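Local coordinates for putative lipoprotein (Bacteroides ovatus, PDB 3OQQ) that is of unknown function but is a putative lipoprotein, probably extracellular, that holds calcium ions in the crystal, at residues D206-L212 with A255-K261; L49-V53 with L326-T330; V41-S46 with T102-P106. All coordinates share one frame; numbering follows the deposited sequence.

Interaction 1 is buried. It joins two beta sheets face to face, and its chemistry is almost wholly aliphatic. Interaction 2 is partly buried and ties strand 46-54 to the C-terminal end of helix 314-328. There one side-chain hydrogen bond is joined by leucine packing on the strand. Interaction 3 lies farther out, about 28 Å from the chain centre to its own centre. It mixes apolar packing with a water held by the strand and has exposed residues at its margin. Interactions 2 and 3 share one region: strands 46-54 and 96-104 are neighbours, and L49 CD1 packs on V41 CG1 at 3.9 Å. Interaction 1 touches neither of the others.

Interaction 1: D206-L212 with A255-K261; sequences DRITASL and AILTVDK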
ATOM      1  N   ASP A 206      13.854  -1.197  15.651  1.00 25.66           N
ATOM      2  CA  ASP A 206      14.550  -2.105  16.569  1.00 26.14           C
ATOM      3  C   ASP A 206      14.566  -3.513  15.987  1.00 28.43           C
ATOM      4  O   ASP A 206      15.643  -4.061  15.777  1.00 26.67           O
ATOM      5  CB  ASP A 206      13.850  -2.077  17.955  1.00 27.91           C
ATOM      6  CG  ASP A 206      14.410  -2.983  19.047  1.00 39.31           C
ATOM      7  OD1 ASP A 206      15.455  -3.628  18.817  1.00 40.69           O
ATOM      8  OD2 ASP A 206      13.793  -3.059  20.124  1.00 45.48           O
ATOM      9  N   ARG A 207      13.374  -4.078  15.720  1.00 24.04           N
ATOM     10  CA  ARG A 207      13.188  -5.444  15.229  1.00 22.92           C
ATOM     11  C   ARG A 207      12.446  -5.504  13.942  1.00 26.02           C
ATOM     12  O   ARG A 207      11.538  -4.698  13.685  1.00 25.64           O
ATOM     13  CB  ARG A 207      12.392  -6.324  16.240  1.00 23.67           C
ATOM     14  CG  ARG A 207      12.869  -6.342  17.689  1.00 34.03           C
ATOM     15  CD  ARG A 207      14.212  -7.005  17.797  1.00 39.90           C
ATOM     16  NE  ARG A 207      14.786  -6.933  19.137  1.00 46.90           N
ATOM     17  CZ  ARG A 207      15.043  -7.994  19.896  1.00 59.15           C
ATOM     18  NH1 ARG A 207      14.758  -9.216  19.462  1.00 40.77           N
ATOM     19  NH2 ARG A 207      15.586  -7.840  21.098  1.00 48.07           N
ATOM     20  N   ILE A 208      12.760  -6.551  13.168  1.00 23.04           N
ATOM     21  CA  ILE A 208      12.073  -6.887  11.923  1.00 21.33           C
ATOM     22  C   ILE A 208      11.513  -8.304  12.043  1.00 25.86           C
ATOM     23  O   ILE A 208      12.258  -9.228  12.390  1.00 24.01           O
ATOM     24  CB  ILE A 208      13.040  -6.802  10.703  1.00 23.52           C
ATOM     25  CG1 ILE A 208      13.590  -5.382  10.471  1.00 23.48           C
ATOM     26  CG2 ILE A 208      12.414  -7.392   9.419  1.00 23.50           C
ATOM     27  CD1 ILE A 208      14.822  -5.337   9.625  1.00 22.37           C
ATOM     28  N   THR A 209      10.233  -8.490  11.680  1.00 23.82           N
ATOM     29  CA  THR A 209       9.638  -9.813  11.526  1.00 23.18           C
ATOM     30  C   THR A 209       9.251  -9.878  10.063  1.00 24.91           C
ATOM     31  O   THR A 209       8.577  -8.973   9.589  1.00 24.71           O
ATOM     32  CB  THR A 209       8.513 -10.088  12.512  1.00 28.64           C
ATOM     33  OG1 THR A 209       9.089 -10.246  13.806  1.00 27.98           O
ATOM     34  CG2 THR A 209       7.713 -11.354  12.156  1.00 23.50           C
ATOM     35  N   ALA A 210       9.751 -10.879   9.318  1.00 21.47           N
ATOM     36  CA  ALA A 210       9.428 -10.969   7.892  1.00 19.60           C
ATOM     37  C   ALA A 210       8.919 -12.361   7.581  1.00 22.33           C
ATOM     38  O   ALA A 210       9.539 -13.331   8.009  1.00 20.73           O
ATOM     39  CB  ALA A 210      10.650 -10.626   7.048  1.00 20.16           C
ATOM     40  N   SER A 211       7.779 -12.451   6.863  1.00 19.09           N
ATOM     41  CA  SER A 211       7.124 -13.712   6.488  1.00 17.90           C
ATOM     42  C   SER A 211       6.705 -13.760   5.042  1.00 20.52           C
ATOM     43  O   SER A 211       6.280 -12.753   4.458  1.00 19.14           O
ATOM     44  CB  SER A 211       5.866 -13.948   7.333  1.00 21.49           C
ATOM     45  OG  SER A 211       6.056 -13.698   8.716  1.00 27.03           O
ATOM     46  N   LEU A 212       6.829 -14.951   4.467  1.00 17.59           N
ATOM     47  CA  LEU A 212       6.330 -15.321   3.143  1.00 16.10           C
ATOM     48  C   LEU A 212       5.166 -16.213   3.416  1.00 22.02           C
ATOM     49  O   LEU A 212       5.295 -17.143   4.223  1.00 23.95           O
ATOM     50  CB  LEU A 212       7.400 -16.016   2.313  1.00 15.26           C
ATOM     51  CG  LEU A 212       8.452 -15.080   1.722  1.00 19.35           C
ATOM     52  CD1 LEU A 212       9.624 -15.881   1.150  1.00 18.34           C
ATOM     53  CD2 LEU A 212       7.819 -14.137   0.687  1.00 19.04           C
ATOM     54  N   ALA A 255      10.131 -17.672  -3.666  1.00 20.55           N
ATOM     55  CA  ALA A 255       9.839 -16.311  -3.188  1.00 19.49           C
ATOM     56  C   ALA A 255      10.950 -15.919  -2.245  1.00 21.84           C
ATOM     57  O   ALA A 255      11.433 -16.771  -1.502  1.00 20.14           O
ATOM     58  CB  ALA A 255       8.478 -16.254  -2.503  1.00 19.51           C
ATOM     59  N   ILE A 256      11.444 -14.685  -2.358  1.00 18.43           N
ATOM     60  CA  ILE A 256      12.523 -14.164  -1.497  1.00 17.89           C
ATOM     61  C   ILE A 256      12.089 -12.796  -0.975  1.00 19.95           C
ATOM     62  O   ILE A 256      11.897 -11.874  -1.772  1.00 17.65           O
ATOM     63  CB  ILE A 256      13.913 -14.077  -2.195  1.00 21.13           C
ATOM     64  CG1 ILE A 256      14.315 -15.389  -2.922  1.00 22.39           C
ATOM     65  CG2 ILE A 256      14.993 -13.613  -1.198  1.00 19.22           C
ATOM     66  CD1 ILE A 256      15.448 -15.220  -3.970  1.00 30.20           C
ATOM     67  N   LEU A 257      11.975 -12.661   0.352  1.00 16.22           N
ATOM     68  CA  LEU A 257      11.590 -11.402   0.974  1.00 15.09           C
ATOM     69  C   LEU A 257      12.785 -10.825   1.712  1.00 20.30           C
ATOM     70  O   LEU A 257      13.317 -11.453   2.624  1.00 19.76           O
ATOM     71  CB  LEU A 257      10.393 -11.599   1.921  1.00 14.73           C
ATOM     72  CG  LEU A 257       9.987 -10.442   2.829  1.00 16.41           C
ATOM     73  CD1 LEU A 257       9.594  -9.192   2.022  1.00 13.44           C
ATOM     74  CD2 LEU A 257       8.893 -10.878   3.730  1.00 19.37           C
ATOM     75  N   THR A 258      13.230  -9.639   1.278  1.00 17.01           N
ATOM     76  CA  THR A 258      14.361  -8.958   1.883  1.00 16.27           C
ATOM     77  C   THR A 258      13.859  -7.685   2.529  1.00 20.87           C
ATOM     78  O   THR A 258      13.124  -6.916   1.915  1.00 19.59           O
ATOM     79  CB  THR A 258      15.482  -8.707   0.857  1.00 20.95           C
ATOM     80  OG1 THR A 258      15.816  -9.943   0.230  1.00 20.19           O
ATOM     81  CG2 THR A 258      16.749  -8.109   1.498  1.00 16.51           C
ATOM     82  N   VAL A 259      14.239  -7.482   3.786  1.00 19.02           N
ATOM     83  CA  VAL A 259      13.940  -6.242   4.500  1.00 18.10           C
ATOM     84  C   VAL A 259      15.298  -5.618   4.861  1.00 20.20           C
ATOM     85  O   VAL A 259      16.071  -6.223   5.601  1.00 17.01           O
ATOM     86  CB  VAL A 259      13.000  -6.424   5.721  1.00 20.77           C
ATOM     87  CG1 VAL A 259      12.714  -5.082   6.379  1.00 19.73           C
ATOM     88  CG2 VAL A 259      11.690  -7.099   5.319  1.00 19.41           C
ATOM     89  N   ASP A 260      15.591  -4.429   4.311  1.00 17.97           N
ATOM     90  CA  ASP A 260      16.846  -3.719   4.580  1.00 17.90           C
ATOM     91  C   ASP A 260      16.509  -2.394   5.262  1.00 21.13           C
ATOM     92  O   ASP A 260      16.085  -1.453   4.588  1.00 18.91           O
ATOM     93  CB  ASP A 260      17.654  -3.510   3.278  1.00 18.87           C
ATOM     94  CG  ASP A 260      19.065  -2.937   3.447  1.00 23.49           C
ATOM     95  OD1 ASP A 260      19.363  -2.394   4.523  1.00 20.26           O
ATOM     96  OD2 ASP A 260      19.847  -2.992   2.475  1.00 30.12           O
ATOM     97  N   LYS A 261      16.695  -2.326   6.607  1.00 16.92           N
ATOM     98  CA  LYS A 261      16.344  -1.126   7.354  1.00 16.55           C
ATOM     99  C   LYS A 261      17.471  -0.093   7.310  1.00 22.29           C
ATOM    100  O   LYS A 261      17.259   1.029   7.735  1.00 24.46           O
ATOM    101  CB  LYS A 261      16.002  -1.485   8.824  1.00 17.88           C
ATOM    102  CG  LYS A 261      17.229  -1.863   9.723  1.00 17.16           C
ATOM    103  CD  LYS A 261      16.780  -2.040  11.151  1.00 25.09           C
ATOM    104  CE  LYS A 261      17.894  -2.425  12.099  1.00 28.27           C
ATOM    105  NZ  LYS A 261      17.329  -2.906  13.397  1.00 24.40           N
TER
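K261 NZ reaches across to strand 205-215 and donates a hydrogen bond to the V205 carbonyl. It also lies 3.1 Å from D206 O, but the angle is poor and this pair is no hydrogen bond. Extended beyond CG, the lysine chain lays its CB and CD near I208 CD1, which sits 4.1 Å from K261 CB. The side chains of I208 and V259 lie alongside one another, pointing opposite ways. I208 CG2, placed anti to the backbone N by a chi1 of -63°, meets V259 CG1 at 3.8 Å. Cutting I208 back to an alanine is likely to leave a gap beside V259 CG1 and the lysine carbons less confined. The two strands run nearly antiparallel, at 165°, but belong to different sheets. Their axes come within 7.6 Å, and mostly side chains meet between them, with no hydrogen bond across. This is consistent with the face-to-face packing of a beta sandwich. Farther along, A210 CB meets L257 CD2 at 3.8 Å. The same methyl of L257 lies close to S211 O. L212 divides its branches: CD2 packs 3.8 Å from L257 CB, and CD1 rests 3.3 Å from A255 O. Back at the K261 end, D206 and R207 both face I306 in a classic beta bulge. There R207 NE makes a weak hydrogen bond to D206 OD1 at 3.4 Å, part of a salt bridge.

Interaction 2: L49-V53 with L326-T330; sequences LTLNV and LILDT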
ATOM      1  N   LEU A  49      -8.071  14.833  14.094  1.00 35.30           N
ATOM      2  CA  LEU A  49      -7.122  13.922  13.450  1.00 33.97           C
ATOM      3  C   LEU A  49      -6.943  14.219  11.997  1.00 37.55           C
ATOM      4  O   LEU A  49      -7.909  14.519  11.294  1.00 38.09           O
ATOM      5  CB  LEU A  49      -7.593  12.461  13.561  1.00 32.85           C
ATOM      6  CG  LEU A  49      -7.641  11.792  14.931  1.00 36.96           C
ATOM      7  CD1 LEU A  49      -8.319  10.451  14.817  1.00 35.64           C
ATOM      8  CD2 LEU A  49      -6.252  11.588  15.491  1.00 39.80           C
ATOM      9  N   THR A  50      -5.717  14.087  11.530  1.00 33.28           N
ATOM     10  CA  THR A  50      -5.400  14.194  10.117  1.00 33.25           C
ATOM     11  C   THR A  50      -5.494  12.770   9.566  1.00 36.62           C
ATOM     12  O   THR A  50      -4.992  11.820  10.184  1.00 34.88           O
ATOM     13  CB  THR A  50      -4.033  14.869   9.913  1.00 42.25           C
ATOM     14  OG1 THR A  50      -4.137  16.218  10.370  1.00 42.71           O
ATOM     15  CG2 THR A  50      -3.587  14.861   8.453  1.00 39.42           C
ATOM     16  N   LEU A  51      -6.201  12.615   8.449  1.00 33.67           N
ATOM     17  CA  LEU A  51      -6.397  11.305   7.851  1.00 31.87           C
ATOM     18  C   LEU A  51      -6.040  11.323   6.363  1.00 34.29           C
ATOM     19  O   LEU A  51      -6.149  12.352   5.695  1.00 34.24           O
ATOM     20  CB  LEU A  51      -7.863  10.843   8.039  1.00 31.86           C
ATOM     21  CG  LEU A  51      -8.481  10.828   9.460  1.00 36.88           C
ATOM     22  CD1 LEU A  51      -9.967  10.536   9.387  1.00 37.60           C
ATOM     23  CD2 LEU A  51      -7.835   9.790  10.354  1.00 37.68           C
ATOM     24  N   ASN A  52      -5.591  10.183   5.858  1.00 29.76           N
ATOM     25  CA  ASN A  52      -5.298  10.008   4.435  1.00 28.99           C
ATOM     26  C   ASN A  52      -6.547   9.317   3.874  1.00 33.57           C
ATOM     27  O   ASN A  52      -6.784   8.134   4.152  1.00 35.38           O
ATOM     28  CB  ASN A  52      -3.989   9.213   4.248  1.00 25.19           C
ATOM     29  CG  ASN A  52      -3.710   8.702   2.848  1.00 42.15           C
ATOM     30  OD1 ASN A  52      -4.548   8.763   1.951  1.00 38.48           O
ATOM     31  ND2 ASN A  52      -2.523   8.159   2.630  1.00 31.23           N
ATOM     32  N   VAL A  53      -7.380  10.070   3.161  1.00 27.88           N
ATOM     33  CA  VAL A  53      -8.675   9.580   2.692  1.00 27.53           C
ATOM     34  C   VAL A  53      -8.777   9.519   1.151  1.00 31.97           C
ATOM     35  O   VAL A  53      -8.060  10.280   0.507  1.00 32.38           O
ATOM     36  CB  VAL A  53      -9.831  10.479   3.267  1.00 31.80           C
ATOM     37  CG1 VAL A  53      -9.822  10.494   4.783  1.00 31.69           C
ATOM     38  CG2 VAL A  53      -9.799  11.915   2.717  1.00 32.14           C
ATOM     39  N   LEU A 326       4.331   7.655   7.104  1.00 24.19           N
ATOM     40  CA  LEU A 326       4.234   6.578   6.104  1.00 24.17           C
ATOM     41  C   LEU A 326       2.771   6.340   5.711  1.00 32.21           C
ATOM     42  O   LEU A 326       2.501   5.921   4.581  1.00 32.55           O
ATOM     43  CB  LEU A 326       4.885   5.255   6.580  1.00 23.66           C
ATOM     44  CG  LEU A 326       6.392   5.326   6.782  1.00 27.97           C
ATOM     45  CD1 LEU A 326       6.893   4.108   7.497  1.00 27.11           C
ATOM     46  CD2 LEU A 326       7.117   5.503   5.458  1.00 30.61           C
ATOM     47  N   ILE A 327       1.824   6.591   6.632  1.00 30.77           N
ATOM     48  CA  ILE A 327       0.396   6.444   6.323  1.00 30.84           C
ATOM     49  C   ILE A 327      -0.159   7.776   5.817  1.00 36.59           C
ATOM     50  O   ILE A 327      -0.925   7.795   4.841  1.00 35.74           O
ATOM     51  CB  ILE A 327      -0.418   5.930   7.540  1.00 34.13           C
ATOM     52  CG1 ILE A 327      -0.015   4.489   7.927  1.00 33.93           C
ATOM     53  CG2 ILE A 327      -1.968   6.104   7.328  1.00 34.88           C
ATOM     54  CD1 ILE A 327      -1.008   3.436   7.644  1.00 42.54           C
ATOM     55  N   LEU A 328       0.169   8.878   6.528  1.00 34.07           N
ATOM     56  CA  LEU A 328      -0.367  10.193   6.212  1.00 33.95           C
ATOM     57  C   LEU A 328       0.124  10.697   4.860  1.00 39.34           C
ATOM     58  O   LEU A 328      -0.712  11.036   4.014  1.00 41.33           O
ATOM     59  CB  LEU A 328      -0.073  11.218   7.333  1.00 34.77           C
ATOM     60  CG  LEU A 328      -0.763  10.955   8.704  1.00 39.50           C
ATOM     61  CD1 LEU A 328      -0.541  12.107   9.666  1.00 40.14           C
ATOM     62  CD2 LEU A 328      -2.264  10.670   8.556  1.00 41.54           C
ATOM     63  N   ASP A 329       1.444  10.718   4.630  1.00 32.98           N
ATOM     64  CA  ASP A 329       1.988  11.197   3.359  1.00 31.99           C
ATOM     65  C   ASP A 329       2.105  10.055   2.312  1.00 36.82           C
ATOM     66  O   ASP A 329       2.992   9.194   2.397  1.00 36.68           O
ATOM     67  CB  ASP A 329       3.340  11.884   3.585  1.00 33.24           C
ATOM     68  CG  ASP A 329       3.910  12.616   2.384  1.00 34.36           C
ATOM     69  OD1 ASP A 329       3.312  12.523   1.284  1.00 33.15           O
ATOM     70  OD2 ASP A 329       4.994  13.215   2.521  1.00 37.13           O
ATOM     71  N   THR A 330       1.236  10.101   1.286  1.00 31.83           N
ATOM     72  CA  THR A 330       1.220   9.110   0.204  1.00 30.57           C
ATOM     73  C   THR A 330       2.593   9.023  -0.496  1.00 31.56           C
ATOM     74  O   THR A 330       2.964   7.942  -0.942  1.00 28.47           O
ATOM     75  CB  THR A 330       0.083   9.403  -0.808  1.00 36.17           C
ATOM     76  OG1 THR A 330      -0.011   8.311  -1.711  1.00 37.39           O
ATOM     77  CG2 THR A 330       0.257  10.716  -1.578  1.00 31.71           C
TER
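N52 sets out toward the helix end, while L328 starts off to one side and bends its tip back to the strand. In N52, CG is anti to the backbone N (chi1 168°), which carries the amide out to I327. ND2 donates to I327 O at 2.8 Å, and the bond is nearly straight, with 167° at the hydrogen. The donor meets the oxygen almost head-on, in line with the C=O bond, and that oxygen lies close to the N52 amide plane. This bond probably limits the rotation of the amide. I327 O belongs to the last turn of helix 314-328, and D329 is the first residue to leave helical geometry. The asparagine thus ties strand 46-54 of the N-terminal beta region to a helix C-terminus far along the chain. N96 and N125 also touch N52. L328 packs farther back along the strand, over T50 and L51. Its CD2 lies 3.4 Å from T50 O and 4.2 Å from L51 CA, and its CD1 is 4.3 Å from T50 CG2. T330 follows just past the helix end, where its OG1 is hydrogen-bonded to K387 NZ.

Interaction 3: V41-S46 with T102-P106; sequences VLVKDS and TLALP
The peptide group between L103 and A104 has V43 CG1 over one face. That methyl is 3.7 Å from L103 O and 4.0 Å from A104 CA. S46 CA comes near the plane of this peptide, at the oxygen end, and lies 3.2 Å from L103 O in a CA-H...O contact. S46 CB lies close to this oxygen too. The rest is mainly apolar packing of V41 and V43 on L103 and L105. V43 carries most of it. Its CG1 is anti to the backbone N (chi1 -175°), which leaves CG2 to pack 3.9 Å from L103 CB. L103 lies roughly perpendicular to both valine side chains. V41 CG1 touches L103 CD1 at 4.1 Å. L105 meets V43 with both methyls: CD1 lies 3.9 Å from V43 CB, and CD2 lies near V43 O. V43 therefore packs against both L103 and L105. D45 has a positive phi of 71°, and the chain turns sharply here. A water lies between its carbonyl and the strand. This water accepts from L105 N at 3.0 Å. It also sits very close to D45 O, a contact whose length makes it doubtful. Direct hydrogen bonds between the two segments are absent. R47 takes up backbone pairing with L103 just beyond S46, and T102 OG1 is hydrogen-bonded to T48 OG1. V23 touches V41, V43 and L105, while V25, M62 and L49 touch L103. The arrangement is that of a connecting loop, running from strand 36-41 to strand 46-54, that packs V43 among L103, L105 and V23 at the end of the apolar interior of the N-terminal beta region, probably a sandwich-like fold.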
ATOM      1  N   VAL A  41      -9.546   4.474  18.512  1.00 25.11           N
ATOM      2  CA  VAL A  41      -9.305   5.884  18.833  1.00 25.12           C
ATOM      3  C   VAL A  41     -10.030   6.289  20.095  1.00 31.27           C
ATOM      4  O   VAL A  41     -11.242   6.118  20.182  1.00 30.55           O
ATOM      5  CB  VAL A  41      -9.782   6.769  17.646  1.00 26.65           C
ATOM      6  CG1 VAL A  41      -9.478   8.244  17.875  1.00 25.79           C
ATOM      7  CG2 VAL A  41      -9.181   6.285  16.337  1.00 24.95           C
ATOM      8  N   LEU A  42      -9.305   6.879  21.046  1.00 29.56           N
ATOM      9  CA  LEU A  42      -9.915   7.398  22.265  1.00 30.39           C
ATOM     10  C   LEU A  42     -10.403   8.822  21.983  1.00 36.02           C
ATOM     11  O   LEU A  42      -9.626   9.654  21.501  1.00 36.38           O
ATOM     12  CB  LEU A  42      -8.903   7.356  23.431  1.00 30.34           C
ATOM     13  CG  LEU A  42      -9.235   8.139  24.701  1.00 35.32           C
ATOM     14  CD1 LEU A  42     -10.455   7.570  25.413  1.00 34.59           C
ATOM     15  CD2 LEU A  42      -8.055   8.159  25.626  1.00 37.44           C
ATOM     16  N   VAL A  43     -11.687   9.092  22.257  1.00 31.88           N
ATOM     17  CA  VAL A  43     -12.262  10.424  22.068  1.00 31.41           C
ATOM     18  C   VAL A  43     -12.724  10.913  23.419  1.00 39.99           C
ATOM     19  O   VAL A  43     -13.792  10.526  23.880  1.00 40.94           O
ATOM     20  CB  VAL A  43     -13.399  10.501  21.005  1.00 32.83           C
ATOM     21  CG1 VAL A  43     -13.844  11.948  20.783  1.00 32.66           C
ATOM     22  CG2 VAL A  43     -12.978   9.867  19.683  1.00 30.72           C
ATOM     23  N   LYS A  44     -11.896  11.737  24.070  1.00 40.34           N
ATOM     24  CA  LYS A  44     -12.201  12.365  25.356  1.00 42.68           C
ATOM     25  C   LYS A  44     -12.566  13.805  25.016  1.00 50.15           C
ATOM     26  O   LYS A  44     -11.705  14.572  24.573  1.00 50.06           O
ATOM     27  CB  LYS A  44     -11.021  12.245  26.339  1.00 45.41           C
ATOM     28  CG  LYS A  44     -11.365  12.654  27.766  1.00 64.98           C
ATOM     29  CD  LYS A  44     -10.134  13.109  28.531  1.00 80.72           C
ATOM     30  CE  LYS A  44     -10.511  13.791  29.825  1.00 96.49           C
ATOM     31  NZ  LYS A  44      -9.380  14.577  30.381  1.00107.82           N
ATOM     32  N   ASP A  45     -13.870  14.124  25.124  1.00 49.19           N
ATOM     33  CA  ASP A  45     -14.515  15.399  24.781  1.00 51.19           C
ATOM     34  C   ASP A  45     -14.518  15.521  23.242  1.00 53.40           C
ATOM     35  O   ASP A  45     -15.491  15.113  22.594  1.00 51.39           O
ATOM     36  CB  ASP A  45     -13.867  16.621  25.489  1.00 55.32           C
ATOM     37  CG  ASP A  45     -13.536  16.411  26.961  1.00 72.27           C
ATOM     38  OD1 ASP A  45     -14.464  16.090  27.742  1.00 75.35           O
ATOM     39  OD2 ASP A  45     -12.354  16.576  27.333  1.00 77.66           O
ATOM     40  N   SER A  46     -13.412  16.009  22.657  1.00 49.90           N
ATOM     41  CA  SER A  46     -13.287  16.103  21.202  1.00 48.22           C
ATOM     42  C   SER A  46     -11.846  15.773  20.775  1.00 49.51           C
ATOM     43  O   SER A  46     -10.929  15.855  21.591  1.00 49.87           O
ATOM     44  CB  SER A  46     -13.738  17.470  20.688  1.00 51.96           C
ATOM     45  OG  SER A  46     -12.733  18.455  20.840  1.00 62.68           O
ATOM     46  N   THR A 102     -12.914  16.287  13.248  1.00 32.85           N
ATOM     47  CA  THR A 102     -12.997  16.547  14.679  1.00 32.81           C
ATOM     48  C   THR A 102     -14.052  15.597  15.204  1.00 33.45           C
ATOM     49  O   THR A 102     -15.227  15.730  14.892  1.00 30.47           O
ATOM     50  CB  THR A 102     -13.241  18.021  14.982  1.00 42.84           C
ATOM     51  OG1 THR A 102     -12.095  18.735  14.519  1.00 44.23           O
ATOM     52  CG2 THR A 102     -13.421  18.285  16.481  1.00 42.51           C
ATOM     53  N   LEU A 103     -13.601  14.575  15.921  1.00 30.08           N
ATOM     54  CA  LEU A 103     -14.497  13.576  16.478  1.00 29.03           C
ATOM     55  C   LEU A 103     -15.076  14.063  17.809  1.00 34.06           C
ATOM     56  O   LEU A 103     -14.428  14.808  18.552  1.00 33.34           O
ATOM     57  CB  LEU A 103     -13.748  12.247  16.674  1.00 27.53           C
ATOM     58  CG  LEU A 103     -13.109  11.599  15.435  1.00 29.24           C
ATOM     59  CD1 LEU A 103     -12.293  10.395  15.846  1.00 28.19           C
ATOM     60  CD2 LEU A 103     -14.165  11.212  14.372  1.00 25.87           C
ATOM     61  N   ALA A 104     -16.290  13.615  18.105  1.00 31.34           N
ATOM     62  CA  ALA A 104     -16.997  13.884  19.356  1.00 32.33           C
ATOM     63  C   ALA A 104     -17.861  12.689  19.650  1.00 33.85           C
ATOM     64  O   ALA A 104     -18.426  12.079  18.727  1.00 32.13           O
ATOM     65  CB  ALA A 104     -17.831  15.163  19.258  1.00 33.99           C
ATOM     66  N   LEU A 105     -17.913  12.315  20.916  1.00 29.79           N
ATOM     67  CA  LEU A 105     -18.683  11.170  21.380  1.00 29.30           C
ATOM     68  C   LEU A 105     -20.150  11.530  21.672  1.00 33.19           C
ATOM     69  O   LEU A 105     -20.416  12.334  22.580  1.00 32.99           O
ATOM     70  CB  LEU A 105     -18.021  10.604  22.646  1.00 29.67           C
ATOM     71  CG  LEU A 105     -17.614   9.153  22.696  1.00 32.87           C
ATOM     72  CD1 LEU A 105     -16.823   8.733  21.466  1.00 31.48           C
ATOM     73  CD2 LEU A 105     -16.814   8.892  23.936  1.00 33.78           C
ATOM     74  N   PRO A 106     -21.125  10.884  20.961  1.00 29.63           N
ATOM     75  CA  PRO A 106     -22.549  11.111  21.273  1.00 29.99           C
ATOM     76  C   PRO A 106     -22.854  10.699  22.713  1.00 37.16           C
ATOM     77  O   PRO A 106     -22.086   9.943  23.306  1.00 36.35           O
ATOM     78  CB  PRO A 106     -23.270  10.208  20.258  1.00 29.98           C
ATOM     79  CG  PRO A 106     -22.290  10.044  19.151  1.00 32.13           C
ATOM     80  CD  PRO A 106     -20.989   9.901  19.868  1.00 27.87           C
TER
HETATM   81  O   HOH W   1     -16.936  13.355  23.522  1.00 40.91           O